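Local coordinates for protein oxalate biosynthetic component 1 (Burkholderia thailandensis, PDB 5IKY) that produces oxalate as a bifunctional enzyme of quorum sensing-dependent oxalogenesis, pairing serine hydrolase activity on an alpha/beta hydrolase fold with an additional lyase activity, at residues 531-536 with 706-710; 855-859 with 939-943; 962-966 with 984-988; 1005-1009 with 1051-1055. All blocks are in the same frame, centred on the assembly; numbering follows the deposited sequence.

Contact 1: 531-536 with 706-710; sequences DVALFR and NLGLR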
loop_
_atom_site.group_PDB
_atom_site.type_symbol
_atom_site.label_atom_id
_atom_site.label_comp_id
_atom_site.label_asym_id
_atom_site.label_seq_id
_atom_site.Cartn_x
_atom_site.Cartn_y
_atom_site.Cartn_z
ATOM N N ASP A 531 8.910 -5.653 -14.963
ATOM C CA ASP A 531 8.824 -4.280 -15.458
ATOM C C ASP A 531 9.911 -3.400 -14.838
ATOM O O ASP A 531 10.458 -2.520 -15.503
ATOM C CB ASP A 531 7.427 -3.693 -15.201
ATOM C CG ASP A 531 7.092 -3.579 -13.723
ATOM O OD1 ASP A 531 7.590 -4.403 -12.927
ATOM O OD2 ASP A 531 6.313 -2.669 -13.358
ATOM N N VAL A 532 10.229 -3.646 -13.571
ATOM C CA VAL A 532 11.338 -2.960 -12.912
ATOM C C VAL A 532 12.657 -3.322 -13.590
ATOM O O VAL A 532 13.522 -2.466 -13.801
ATOM C CB VAL A 532 11.406 -3.307 -11.403
ATOM C CG1 VAL A 532 12.768 -2.953 -10.818
ATOM C CG2 VAL A 532 10.302 -2.587 -10.648
ATOM N N ALA A 533 12.794 -4.594 -13.949
ATOM C CA ALA A 533 13.991 -5.079 -14.625
ATOM C C ALA A 533 14.115 -4.478 -16.022
ATOM O O ALA A 533 15.217 -4.163 -16.477
ATOM C CB ALA A 533 13.978 -6.593 -14.702
ATOM N N LEU A 534 12.982 -4.318 -16.697
ATOM C CA LEU A 534 12.977 -3.784 -18.053
ATOM C C LEU A 534 13.398 -2.318 -18.069
ATOM O O LEU A 534 14.142 -1.890 -18.953
ATOM C CB LEU A 534 11.597 -3.948 -18.692
ATOM C CG LEU A 534 11.526 -3.577 -20.176
ATOM C CD1 LEU A 534 12.468 -4.453 -20.987
ATOM C CD2 LEU A 534 10.104 -3.700 -20.692
ATOM N N PHE A 535 12.930 -1.553 -17.086
ATOM C CA PHE A 535 13.301 -0.146 -16.976
ATOM C C PHE A 535 14.794 0.013 -16.686
ATOM O O PHE A 535 15.457 0.880 -17.259
ATOM C CB PHE A 535 12.481 0.552 -15.887
ATOM C CG PHE A 535 12.713 2.037 -15.817
ATOM C CD1 PHE A 535 12.020 2.902 -16.652
ATOM C CD2 PHE A 535 13.632 2.569 -14.927
ATOM C CE1 PHE A 535 12.238 4.268 -16.597
ATOM C CE2 PHE A 535 13.854 3.935 -14.868
ATOM C CZ PHE A 535 13.156 4.784 -15.703
ATOM N N ARG A 536 15.318 -0.820 -15.792
ATOM C CA ARG A 536 16.743 -0.793 -15.469
ATOM C C ARG A 536 17.586 -1.232 -16.662
ATOM O O ARG A 536 18.750 -0.851 -16.784
ATOM C CB ARG A 536 17.038 -1.681 -14.261
ATOM C CG ARG A 536 16.601 -1.079 -12.938
ATOM C CD ARG A 536 16.638 -2.111 -11.837
ATOM N NE ARG A 536 16.361 -1.529 -10.531
ATOM C CZ ARG A 536 16.080 -2.244 -9.448
ATOM N NH1 ARG A 536 16.036 -3.565 -9.527
ATOM N NH2 ARG A 536 15.838 -1.638 -8.295
ATOM N N ASN A 706 6.390 0.774 -7.493
ATOM C CA ASN A 706 7.626 1.080 -8.219
ATOM C C ASN A 706 8.185 2.454 -7.864
ATOM O O ASN A 706 8.569 3.228 -8.741
ATOM C CB ASN A 706 7.408 0.981 -9.731
ATOM C CG ASN A 706 7.056 -0.425 -10.178
ATOM O OD1 ASN A 706 7.354 -1.400 -9.487
ATOM N ND2 ASN A 706 6.427 -0.537 -11.347
ATOM N N LEU A 707 8.234 2.741 -6.567
ATOM C CA LEU A 707 8.744 4.013 -6.071
ATOM C C LEU A 707 10.263 4.002 -5.949
ATOM O O LEU A 707 10.892 5.052 -5.817
ATOM C CB LEU A 707 8.118 4.341 -4.715
ATOM C CG LEU A 707 6.601 4.505 -4.712
ATOM C CD1 LEU A 707 6.087 4.695 -3.294
ATOM C CD2 LEU A 707 6.215 5.680 -5.589
ATOM N N GLY A 708 10.847 2.810 -5.994
ATOM C CA GLY A 708 12.278 2.652 -5.816
ATOM C C GLY A 708 13.105 3.169 -6.977
ATOM O O GLY A 708 14.224 3.642 -6.783
ATOM N N LEU A 709 12.549 3.083 -8.183
ATOM C CA LEU A 709 13.255 3.498 -9.395
ATOM C C LEU A 709 13.733 4.952 -9.339
ATOM O O LEU A 709 14.752 5.294 -9.938
ATOM C CB LEU A 709 12.363 3.295 -10.620
ATOM C CG LEU A 709 11.930 1.854 -10.900
ATOM C CD1 LEU A 709 11.003 1.795 -12.104
ATOM C CD2 LEU A 709 13.144 0.952 -11.108
ATOM N N ARG A 710 13.005 5.794 -8.609
ATOM C CA ARG A 710 13.331 7.218 -8.505
ATOM C C ARG A 710 14.703 7.479 -7.887
ATOM O O ARG A 710 15.320 8.512 -8.148
ATOM C CB ARG A 710 12.272 7.956 -7.676
ATOM C CG ARG A 710 10.834 7.631 -8.025
ATOM C CD ARG A 710 9.871 8.585 -7.320
ATOM N NE ARG A 710 10.197 8.747 -5.908
ATOM C CZ ARG A 710 10.249 9.917 -5.279
ATOM N NH1 ARG A 710 9.985 11.042 -5.932
ATOM N NH2 ARG A 710 10.558 9.959 -3.991
#
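Leu709 pushes its isobutyl end against helix 530-541, and its two methyl groups find different partners there. Leu709 CD1 approaches the Phe535 ring obliquely, 3.9 Å from Phe535 CD2. Leu709 CD2 meets Val532 CG1, also at 3.9 Å, with Arg536 NE slightly farther off. Val532 and Arg536 are one helical turn apart, so the valine CG1 lies beneath one face of the Arg536 guanidinium, offset toward its rim; the charge itself is held by a salt bridge to Asp523. This is a loop-on-helix contact: 706-710, part of the cap domain, leaves strand 704-705 and passes into a 3-10 turn that includes Leu709, ahead of helix 715-734. Asn706, in a left-handed helical backbone conformation, adds the polar half. Its OD1 sits 3.4 Å from Val532 CG2, while ND2 donates to Asp531 OD2 over 2.9 Å with an N-H...O angle of 143°. The amide reaches that oxygen on its syn side but 35° out of the carboxylate plane. Asp531 offers OD2 because its CG stands between the backbone N and the carbonyl carbon (chi1 63°), which also leaves OD1 close enough for a weak bond from Val532 N. Both bonded groups have second partners: Asp531 OD2 pairs with Arg696, and Asn706 ND2 also donates to Ile693 O.

Contact 2: 855-859 with 939-943; sequences NRFAL and ATAQQ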
loop_
_atom_site.group_PDB
_atom_site.type_symbol
_atom_site.label_atom_id
_atom_site.label_comp_id
_atom_site.label_asym_id
_atom_site.label_seq_id
_atom_site.Cartn_x
_atom_site.Cartn_y
_atom_site.Cartn_z
ATOM N N ASN A 855 12.644 18.802 -20.514
ATOM C CA ASN A 855 13.251 19.939 -19.835
ATOM C C ASN A 855 13.261 19.739 -18.325
ATOM O O ASN A 855 14.256 20.016 -17.652
ATOM C CB ASN A 855 12.504 21.224 -20.191
ATOM C CG ASN A 855 13.065 22.434 -19.485
ATOM O OD1 ASN A 855 12.470 22.947 -18.538
ATOM N ND2 ASN A 855 14.222 22.897 -19.938
ATOM N N ARG A 856 12.139 19.245 -17.813
ATOM C CA ARG A 856 11.973 18.939 -16.399
ATOM C C ARG A 856 13.048 17.976 -15.896
ATOM O O ARG A 856 13.766 18.274 -14.941
ATOM C CB ARG A 856 10.583 18.342 -16.165
ATOM C CG ARG A 856 9.793 18.974 -15.037
ATOM C CD ARG A 856 8.401 18.360 -14.952
ATOM N NE ARG A 856 8.456 16.914 -14.743
ATOM C CZ ARG A 856 7.392 16.118 -14.740
ATOM N NH1 ARG A 856 6.182 16.621 -14.936
ATOM N NH2 ARG A 856 7.537 14.815 -14.544
ATOM N N PHE A 857 13.154 16.822 -16.549
ATOM C CA PHE A 857 14.098 15.786 -16.141
ATOM C C PHE A 857 15.548 16.169 -16.421
ATOM O O PHE A 857 16.452 15.775 -15.685
ATOM C CB PHE A 857 13.770 14.465 -16.839
ATOM C CG PHE A 857 12.565 13.768 -16.276
ATOM C CD1 PHE A 857 12.610 13.190 -15.018
ATOM C CD2 PHE A 857 11.388 13.685 -17.004
ATOM C CE1 PHE A 857 11.508 12.547 -14.496
ATOM C CE2 PHE A 857 10.280 13.042 -16.486
ATOM C CZ PHE A 857 10.339 12.472 -15.230
ATOM N N ALA A 858 15.770 16.928 -17.489
ATOM C CA ALA A 858 17.111 17.392 -17.819
ATOM C C ALA A 858 17.607 18.362 -16.753
ATOM O O ALA A 858 18.796 18.400 -16.438
ATOM C CB ALA A 858 17.131 18.046 -19.190
ATOM N N LEU A 859 16.685 19.145 -16.202
ATOM C CA LEU A 859 17.010 20.070 -15.123
ATOM C C LEU A 859 17.388 19.291 -13.871
ATOM O O LEU A 859 18.310 19.668 -13.146
ATOM C CB LEU A 859 15.836 21.006 -14.836
ATOM C CG LEU A 859 16.108 22.137 -13.843
ATOM C CD1 LEU A 859 17.185 23.066 -14.380
ATOM C CD2 LEU A 859 14.835 22.907 -13.535
ATOM N N ALA A 939 10.014 23.876 -12.064
ATOM C CA ALA A 939 11.175 23.720 -12.935
ATOM C C ALA A 939 11.460 25.012 -13.692
ATOM O O ALA A 939 12.606 25.455 -13.775
ATOM C CB ALA A 939 10.960 22.573 -13.909
ATOM N N THR A 940 10.407 25.605 -14.244
ATOM C CA THR A 940 10.520 26.861 -14.975
ATOM C C THR A 940 11.067 27.953 -14.061
ATOM O O THR A 940 11.875 28.782 -14.480
ATOM C CB THR A 940 9.157 27.299 -15.557
ATOM O OG1 THR A 940 8.689 26.313 -16.486
ATOM C CG2 THR A 940 9.277 28.640 -16.269
ATOM N N ALA A 941 10.631 27.930 -12.805
ATOM C CA ALA A 941 11.054 28.915 -11.815
ATOM C C ALA A 941 12.554 28.852 -11.546
ATOM O O ALA A 941 13.236 29.875 -11.563
ATOM C CB ALA A 941 10.284 28.716 -10.525
ATOM N N GLN A 942 13.062 27.650 -11.296
ATOM C CA GLN A 942 14.479 27.470 -11.002
ATOM C C GLN A 942 15.349 27.788 -12.214
ATOM O O GLN A 942 16.527 28.113 -12.071
ATOM C CB GLN A 942 14.751 26.046 -10.519
ATOM C CG GLN A 942 14.614 25.873 -9.015
ATOM C CD GLN A 942 14.625 24.420 -8.594
ATOM O OE1 GLN A 942 15.296 24.045 -7.630
ATOM N NE2 GLN A 942 13.874 23.591 -9.311
ATOM N N GLN A 943 14.767 27.697 -13.405
ATOM C CA GLN A 943 15.479 28.071 -14.618
ATOM C C GLN A 943 15.571 29.591 -14.738
ATOM O O GLN A 943 16.466 30.113 -15.400
ATOM C CB GLN A 943 14.802 27.472 -15.852
ATOM C CG GLN A 943 15.089 25.991 -16.041
ATOM C CD GLN A 943 14.240 25.361 -17.126
ATOM O OE1 GLN A 943 14.562 25.445 -18.311
ATOM N NE2 GLN A 943 13.149 24.717 -16.725
#
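In the alpha/beta hydrolase part of the chain, helix 937-955, which follows strand 929-935 and so probably leads out of the nucleophile elbow of this fold, packs through Ala939 and Gln943 on Asn855 and Leu859 of helix 849-860. The short segments cross at 56° with their axes 10.3 Å apart. Asn855 and Gln943 approach from opposite directions and exchange two amide hydrogen bonds, their planes 35° apart. Gln943 NE2 gives a hydrogen to a lone pair of Asn855 OD1 in the carbonyl plane (2.6 Å); in return Asn855 ND2 reaches Gln943 OE1 at 3.0 Å from above that carbonyl's plane. The glutamine's orientation is further fixed by its own helix: NE2 also donates to Ala939 O, which takes the backbone N of Gln943 on the opposite face. Beside this buried pair, Leu859 lays CD2 3.4 Å from Ala939 O and both methyls against Gln943 CG, while Arg856 CG touches Ala939 CB at 3.9 Å. Gln943 OE1 accepts a further bond from Ser869 N. Around the contact, Gln942 bonds to His981 in the loop after strand 969-976, and Phe857 carries helix 849-860 against Met719 and Ala720 of helix 715-734.

Contact 3: 962-966 with 984-988; sequences LRAFF and WLGTS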
loop_
_atom_site.group_PDB
_atom_site.type_symbol
_atom_site.label_atom_id
_atom_site.label_comp_id
_atom_site.label_asym_id
_atom_site.label_seq_id
_atom_site.Cartn_x
_atom_site.Cartn_y
_atom_site.Cartn_z
ATOM N N LEU A 962 23.351 38.556 -4.351
ATOM C CA LEU A 962 22.427 37.696 -5.085
ATOM C C LEU A 962 21.436 37.027 -4.140
ATOM O O LEU A 962 20.278 36.813 -4.496
ATOM C CB LEU A 962 23.192 36.639 -5.884
ATOM C CG LEU A 962 23.588 37.025 -7.311
ATOM C CD1 LEU A 962 24.564 36.018 -7.895
ATOM C CD2 LEU A 962 22.352 37.144 -8.189
ATOM N N ARG A 963 21.895 36.698 -2.935
ATOM C CA ARG A 963 21.022 36.125 -1.916
ATOM C C ARG A 963 19.962 37.132 -1.488
ATOM O O ARG A 963 18.802 36.775 -1.280
ATOM C CB ARG A 963 21.827 35.667 -0.699
ATOM C CG ARG A 963 22.824 34.560 -0.985
ATOM C CD ARG A 963 23.422 34.021 0.304
ATOM N NE ARG A 963 24.509 33.080 0.053
ATOM C CZ ARG A 963 25.048 32.296 0.981
ATOM N NH1 ARG A 963 24.595 32.335 2.227
ATOM N NH2 ARG A 963 26.036 31.471 0.662
ATOM N N ALA A 964 20.371 38.390 -1.357
ATOM C CA ALA A 964 19.448 39.463 -1.014
ATOM C C ALA A 964 18.443 39.672 -2.137
ATOM O O ALA A 964 17.273 39.969 -1.894
ATOM C CB ALA A 964 20.209 40.750 -0.730
ATOM N N PHE A 965 18.912 39.508 -3.370
ATOM C CA PHE A 965 18.060 39.630 -4.546
ATOM C C PHE A 965 16.979 38.553 -4.558
ATOM O O PHE A 965 15.824 38.825 -4.886
ATOM C CB PHE A 965 18.904 39.549 -5.821
ATOM C CG PHE A 965 18.092 39.490 -7.085
ATOM C CD1 PHE A 965 17.881 38.284 -7.734
ATOM C CD2 PHE A 965 17.538 40.640 -7.623
ATOM C CE1 PHE A 965 17.134 38.226 -8.896
ATOM C CE2 PHE A 965 16.790 40.589 -8.784
ATOM C CZ PHE A 965 16.588 39.381 -9.421
ATOM N N PHE A 966 17.362 37.332 -4.195
ATOM C CA PHE A 966 16.437 36.202 -4.193
ATOM C C PHE A 966 15.508 36.226 -2.983
ATOM O O PHE A 966 14.482 35.546 -2.969
ATOM C CB PHE A 966 17.210 34.880 -4.234
ATOM C CG PHE A 966 17.757 34.541 -5.590
ATOM C CD1 PHE A 966 16.954 34.627 -6.716
ATOM C CD2 PHE A 966 19.078 34.148 -5.744
ATOM C CE1 PHE A 966 17.454 34.321 -7.968
ATOM C CE2 PHE A 966 19.585 33.842 -6.994
ATOM C CZ PHE A 966 18.771 33.928 -8.108
ATOM N N TRP A 984 21.251 25.298 -4.468
ATOM C CA TRP A 984 21.433 26.318 -5.496
ATOM C C TRP A 984 21.073 27.709 -4.986
ATOM O O TRP A 984 20.377 27.851 -3.979
ATOM C CB TRP A 984 20.585 26.006 -6.731
ATOM C CG TRP A 984 21.101 24.894 -7.588
ATOM C CD1 TRP A 984 22.153 24.068 -7.322
ATOM C CD2 TRP A 984 20.585 24.490 -8.862
ATOM N NE1 TRP A 984 22.322 23.170 -8.349
ATOM C CE2 TRP A 984 21.370 23.407 -9.307
ATOM C CE3 TRP A 984 19.529 24.932 -9.666
ATOM C CZ2 TRP A 984 21.138 22.765 -10.521
ATOM C CZ3 TRP A 984 19.301 24.294 -10.872
ATOM C CH2 TRP A 984 20.100 23.222 -11.288
ATOM N N LEU A 985 21.555 28.731 -5.686
ATOM C CA LEU A 985 21.095 30.095 -5.467
ATOM C C LEU A 985 19.718 30.266 -6.095
ATOM O O LEU A 985 19.555 30.059 -7.298
ATOM C CB LEU A 985 22.072 31.109 -6.065
ATOM C CG LEU A 985 23.198 31.647 -5.182
ATOM C CD1 LEU A 985 24.143 32.506 -6.005
ATOM C CD2 LEU A 985 22.625 32.442 -4.020
ATOM N N GLY A 986 18.727 30.637 -5.292
ATOM C CA GLY A 986 17.390 30.805 -5.825
ATOM C C GLY A 986 16.295 31.149 -4.834
ATOM O O GLY A 986 16.546 31.405 -3.657
ATOM N N THR A 987 15.065 31.144 -5.336
ATOM C CA THR A 987 13.897 31.539 -4.564
ATOM C C THR A 987 13.509 30.476 -3.542
ATOM O O THR A 987 13.519 29.283 -3.845
ATOM C CB THR A 987 12.693 31.808 -5.490
ATOM O OG1 THR A 987 13.109 32.616 -6.599
ATOM C CG2 THR A 987 11.579 32.512 -4.736
ATOM N N SER A 988 13.171 30.912 -2.333
ATOM C CA SER A 988 12.694 29.997 -1.302
ATOM C C SER A 988 11.294 29.502 -1.645
ATOM O O SER A 988 10.466 30.257 -2.153
ATOM C CB SER A 988 12.704 30.672 0.070
ATOM O OG SER A 988 14.029 30.945 0.487
#
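With CG turned anti to its carbonyl carbon (chi1 -77°), Phe966 lays its ring flat against the backbone of Gly986, and Leu985 carries its branched end to the preceding turn of the same helix. The glycine forms a CH-pi contact: CA stands 3.7 Å from the centroid of the Phe966 ring and only 9° off the normal. Because Gly986 is almost fully extended, its peptide chain runs across the aromatic face, bringing its N to 3.6 Å from Phe966 CD2 and its carbonyl oxygen up to Phe966 CB. On the opposite face Phe965 CD1 lies offset toward the rim, so the ring sits between its own helix and the loop.

Leu985 completes the apolar surface with three separate carbons. Leu985 CB touches Phe966 CE2 at 3.8 Å. Leu985 CD1 meets Leu962 CD1 at 4.0 Å. On the other branch, Leu985 CD2 lies 3.7 Å from Arg963 CG. The leucine side chain crosses those of Leu962 and Arg963 at about a right angle. Only the aliphatic base of the extended arginine takes part, at the exposed margin, while Phe966 is buried.

Helix 937-955 joins the same cluster: its Cys949 touches both Phe966 and Leu985, and its Asp945 packs on Phe966 and accepts a hydrogen bond from Thr987 N. The contact joins the last turn of helix 959-966, just ahead of strand 969-976, to the loop entering strand 988-992, its parallel neighbour in the sheet, with Thr987 resting on Ala969 and Leu971.

Contact 4: 1005-1009 with 1051-1055; sequences TSRHY and ARLTG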
loop_
_atom_site.group_PDB
_atom_site.type_symbol
_atom_site.label_atom_id
_atom_site.label_comp_id
_atom_site.label_asym_id
_atom_site.label_seq_id
_atom_site.Cartn_x
_atom_site.Cartn_y
_atom_site.Cartn_z
ATOM N N THR A 1005 12.745 13.043 -7.103
ATOM C CA THR A 1005 13.591 12.017 -6.499
ATOM C C THR A 1005 13.670 12.159 -4.983
ATOM O O THR A 1005 14.364 11.391 -4.319
ATOM C CB THR A 1005 15.025 12.050 -7.073
ATOM O OG1 THR A 1005 15.625 13.322 -6.796
ATOM C CG2 THR A 1005 15.013 11.812 -8.577
ATOM N N SER A 1006 12.961 13.144 -4.440
ATOM C CA SER A 1006 12.944 13.367 -2.998
ATOM C C SER A 1006 12.208 12.238 -2.285
ATOM O O SER A 1006 11.142 11.811 -2.727
ATOM C CB SER A 1006 12.293 14.713 -2.669
ATOM O OG SER A 1006 12.300 14.964 -1.274
ATOM N N ARG A 1007 12.779 11.760 -1.183
ATOM C CA ARG A 1007 12.174 10.671 -0.419
ATOM C C ARG A 1007 11.026 11.153 0.467
ATOM O O ARG A 1007 10.234 10.349 0.962
ATOM C CB ARG A 1007 13.229 9.971 0.441
ATOM C CG ARG A 1007 14.335 9.291 -0.348
ATOM C CD ARG A 1007 15.292 8.561 0.583
ATOM N NE ARG A 1007 16.387 7.921 -0.140
ATOM C CZ ARG A 1007 16.381 6.653 -0.536
ATOM N NH1 ARG A 1007 15.333 5.880 -0.277
ATOM N NH2 ARG A 1007 17.423 6.155 -1.188
ATOM N N HIS A 1008 10.940 12.466 0.662
ATOM C CA HIS A 1008 9.914 13.055 1.518
ATOM C C HIS A 1008 8.501 12.851 0.971
ATOM O O HIS A 1008 7.530 12.853 1.728
ATOM C CB HIS A 1008 10.180 14.551 1.714
ATOM C CG HIS A 1008 11.382 14.846 2.557
ATOM N ND1 HIS A 1008 11.468 14.482 3.883
ATOM C CD2 HIS A 1008 12.543 15.478 2.264
ATOM C CE1 HIS A 1008 12.633 14.872 4.370
ATOM N NE2 HIS A 1008 13.304 15.479 3.407
ATOM N N TYR A 1009 8.391 12.673 -0.341
ATOM C CA TYR A 1009 7.091 12.502 -0.988
ATOM C C TYR A 1009 6.527 11.096 -0.797
ATOM O O TYR A 1009 5.362 10.841 -1.105
ATOM C CB TYR A 1009 7.190 12.804 -2.486
ATOM C CG TYR A 1009 7.583 14.224 -2.832
ATOM C CD1 TYR A 1009 7.339 15.272 -1.954
ATOM C CD2 TYR A 1009 8.189 14.515 -4.047
ATOM C CE1 TYR A 1009 7.698 16.570 -2.276
ATOM C CE2 TYR A 1009 8.548 15.805 -4.378
ATOM C CZ TYR A 1009 8.302 16.828 -3.490
ATOM O OH TYR A 1009 8.665 18.110 -3.824
ATOM N N ALA A 1051 10.062 24.620 2.383
ATOM C CA ALA A 1051 9.061 24.067 3.287
ATOM C C ALA A 1051 8.388 22.858 2.654
ATOM O O ALA A 1051 7.451 23.001 1.868
ATOM C CB ALA A 1051 8.028 25.120 3.642
ATOM N N ARG A 1052 8.864 21.670 3.003
ATOM C CA ARG A 1052 8.351 20.437 2.417
ATOM C C ARG A 1052 7.226 19.839 3.258
ATOM O O ARG A 1052 7.446 19.431 4.398
ATOM C CB ARG A 1052 9.482 19.418 2.262
ATOM C CG ARG A 1052 9.171 18.271 1.316
ATOM C CD ARG A 1052 9.760 18.522 -0.061
ATOM N NE ARG A 1052 11.213 18.661 -0.011
ATOM C CZ ARG A 1052 11.986 18.839 -1.078
ATOM N NH1 ARG A 1052 11.447 18.902 -2.288
ATOM N NH2 ARG A 1052 13.300 18.955 -0.936
ATOM N N LEU A 1053 6.022 19.786 2.695
ATOM C CA LEU A 1053 4.900 19.144 3.374
ATOM C C LEU A 1053 4.925 17.639 3.133
ATOM O O LEU A 1053 5.064 17.185 1.994
ATOM C CB LEU A 1053 3.561 19.723 2.906
ATOM C CG LEU A 1053 3.272 21.217 3.070
ATOM C CD1 LEU A 1053 1.769 21.446 3.147
ATOM C CD2 LEU A 1053 3.970 21.803 4.286
ATOM N N THR A 1054 4.787 16.866 4.206
ATOM C CA THR A 1054 4.778 15.412 4.101
ATOM C C THR A 1054 3.431 14.837 4.526
ATOM O O THR A 1054 2.729 15.421 5.351
ATOM C CB THR A 1054 5.892 14.773 4.954
ATOM O OG1 THR A 1054 5.669 15.066 6.340
ATOM C CG2 THR A 1054 7.255 15.303 4.539
ATOM N N GLY A 1055 3.078 13.691 3.951
ATOM C CA GLY A 1055 1.837 13.016 4.285
ATOM C C GLY A 1055 0.656 13.522 3.484
ATOM O O GLY A 1055 -0.475 13.077 3.677
#
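Van der Waals contacts come first: His1008 rests its CB on Arg1052 CG (3.9 Å), and its carbonyl O lies 3.7 Å from Thr1054 CG2, whose hydroxyl OG1 turns instead to Thr1038 O on the adjoining strand. Tyr1009 approaches the same arginine with its ring, CE1 lying 3.6 Å from Arg1052 CD.

Around the guanidinium, three flat or polar groups meet it differently. Ser1006 OG sits over the centre of one face, 3.9 Å from Arg1052 CZ. The His1008 ring, inclined by 21° to the guanidinium, comes obliquely near Arg1052 NE through CD2. Tyr1009 stands nearly upright against that plane, at 79°, with OH at its edge, 3.3 Å from Arg1052 NH1. Bends at chi2 (98°) and chi3 fold the arginine chain into this position, and Gln1042 OE1 accepts from NH2 at its far end. A weak, long ion pair links NH1 to Asp991, which may help balance the buried charge.

As part of the alpha/beta hydrolase domain, strand 1049-1054 lies between parallel strand 988-992 and antiparallel strand 1038-1043. Arg1052 projects from one face of this sheet, where the loop after helix 998-1002 lies over it; Leu1053 points from the other.

How the contacts relate
Contacts 2, 3 and 4 all belong to the C-terminal alpha/beta hydrolase part, while contact 1 brings in the cap. Helix 937-955 carries one side of contact 2 and packs against contact 3; the two, with centres 16 Å apart, touch where Leu859 CD1 packs on Trp984 CH2 at 4.3 Å, and His981 ties them further, bonding Gln942 and stacking on Trp984. Contacts 2 and 4 do not touch, yet Asp979 bonds to Gln942 of one and Thr1005 of the other. Contact 4 meets contact 1, about 20 Å away between centres, where Arg710 packs against 1005-1007. None includes His227 or Glu477, the magnesium ligands, which follow strands of the separate parallel sheet.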